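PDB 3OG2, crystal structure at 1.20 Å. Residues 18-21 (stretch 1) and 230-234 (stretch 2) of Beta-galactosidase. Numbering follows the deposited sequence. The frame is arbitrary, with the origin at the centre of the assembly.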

# COMPACT_ATOMS: atom_id res chain seq x y z
N ALA A 18 -18.92 -21.51 -11.50
CA ALA A 18 -18.17 -22.17 -10.43
C ALA A 18 -18.48 -23.66 -10.46
O ALA A 18 -19.63 -24.03 -10.16
N LYS A 19 -17.52 -24.53 -10.77
CA LYS A 19 -17.55 -25.95 -10.98
C LYS A 19 -16.36 -26.68 -10.37
O LYS A 19 -15.90 -27.70 -10.92
N GLY A 20 -15.84 -26.16 -9.26
CA GLY A 20 -14.83 -26.94 -8.56
C GLY A 20 -13.45 -26.51 -9.03
O GLY A 20 -13.29 -25.68 -9.93
N PRO A 21 -12.42 -27.09 -8.43
CA PRO A 21 -11.02 -26.78 -8.78
C PRO A 21 -10.69 -27.34 -10.16
O PRO A 21 -11.22 -28.41 -10.56
N GLY A 230 -21.33 -16.30 -14.37
CA GLY A 230 -20.53 -15.22 -13.79
C GLY A 230 -20.01 -15.45 -12.38
O GLY A 230 -19.33 -14.65 -11.82
N SER A 231 -20.32 -16.63 -11.80
CA SER A 231 -19.86 -16.93 -10.45
C SER A 231 -18.39 -17.32 -10.42
O SER A 231 -17.86 -18.00 -11.28
N VAL A 232 -17.74 -16.89 -9.33
CA VAL A 232 -16.34 -17.28 -9.09
C VAL A 232 -16.28 -18.51 -8.21
O VAL A 232 -17.29 -19.10 -7.82
N ASP A 233 -15.05 -18.94 -7.87
CA ASP A 233 -14.87 -20.14 -7.08
C ASP A 233 -15.05 -19.89 -5.58
O ASP A 233 -15.63 -20.70 -4.86
N ILE A 234 -14.47 -18.77 -5.12
CA ILE A 234 -14.49 -18.46 -3.69
C ILE A 234 -15.06 -17.05 -3.57
O ILE A 234 -14.52 -16.10 -4.17

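Two loop segments more than two hundred residues apart in sequence meet here in a small contact, burying 174 Å² in all, and neither forms a regular helix or strand. The contact is made by a few side chains, backbone polar atoms and three waters. The backbones come nearest where Ala-18 faces Asp-233, with their CA atoms 5.1 Å apart.

Ala-18 is the centre of the contact from its side. Its CA-to-CB bond points toward the other stretch, and the methyl group lies against the backbone of Val-232, with CB 3.0 Å from Val-232 O. This is a tight approach for a carbon and a carbonyl oxygen, and a side chain as short as alanine's suits so narrow a space. It has a price: Val-232 O is buried by the contact and finds no polar partner anywhere in the model.

Ser-231 also points toward its neighbour. Its chi1 of 62° is the p rotamer, and in this conformation OG accepts a hydrogen bond from the backbone amide of Ala-18, with Ala-18 N 3.1 Å from Ser-231 OG. The same hydroxyl also touches the methyl, Ala-18 CB lying 3.4 Å from Ser-231 OG. Serine suits this position because its short side chain can put a polar atom close to a backbone NH; OG is further engaged by a residue adjoining the stretches. Water 1 reinforces the link, donating to Ser-231 O at 2.7 Å from its own O and accepting a weak hydrogen bond from Ala-18 N at 3.3 Å.

Asp-233 works differently. Its CA-to-CB bond points sideways, but with chi1 at -64° (m) and chi2 at -46° the carboxylate comes nearer to the first stretch. It does not bond to that stretch directly: Asp-233 OD1 stands 4.0 Å from Gly-20 O, and waters fill the gap. The O of water 2 lies 2.8 Å from Asp-233 OD1, to which it donates, and 2.7 Å from Gly-20 N, from which it accepts. Water 3 donates to both Gly-20 O, 2.9 Å from its O, and Asp-233 OD2, at 2.7 Å, the latter bond being weak. An acidic group can thus serve both polar atoms of the glycine backbone, because water 2 relays from the NH donor to OD1, while water 3 donates to two acceptors, Gly-20 O and OD2, that could not bond to each other.

Gly-20 has a phi of 93° and a psi of 177°, at which a CB would be jammed against the preceding carbonyl oxygen and would clash with Pro-21 CD, so the backbone itself calls for glycine. Gly-230 is likewise suited to its positive phi of 87°.

The remaining side chains contribute little. Lys-19 starts away from the contact, and although its chain, with chi1 m and chi2 and chi3 off the wells, brings its end nearer, Lys-19 NZ remains 5.2 Å from Ser-231 OG. Val-232 and Ile-234, both buried and with chi1 m, have CA-to-CB bonds that point away from the first stretch.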

# COMPACT_ATOMS: atom_id res chain seq x y z
CB ALA A 18 -18.54 -21.46 -9.13
CB LYS A 19 -17.49 -26.22 -12.49
CG LYS A 19 -18.42 -25.33 -13.30
CD LYS A 19 -17.72 -24.38 -14.27
CE LYS A 19 -18.00 -22.92 -13.98
NZ LYS A 19 -19.40 -22.53 -14.34
CB PRO A 21 -10.24 -27.48 -7.66
CG PRO A 21 -11.10 -28.65 -7.29
CD PRO A 21 -12.51 -28.13 -7.37
CB SER A 231 -20.74 -18.01 -9.85
OG SER A 231 -20.72 -19.23 -10.55
CB VAL A 232 -15.55 -16.11 -8.49
CG1 VAL A 232 -15.48 -14.93 -9.48
CG2 VAL A 232 -16.11 -15.66 -7.15
CB ASP A 233 -13.50 -20.72 -7.33
CG ASP A 233 -13.34 -21.15 -8.78
OD1 ASP A 233 -14.28 -21.84 -9.31
OD2 ASP A 233 -12.28 -20.91 -9.35
CB ILE A 234 -13.09 -18.53 -3.05
CG1 ILE A 234 -12.51 -19.95 -3.18
CG2 ILE A 234 -13.12 -17.96 -1.65
CD1 ILE A 234 -11.04 -20.06 -2.74
O HOH W 1 -18.83 -19.00 -13.65
O HOH W 2 -15.92 -23.72 -8.11
O HOH W 3 -11.45 -23.44 -9.89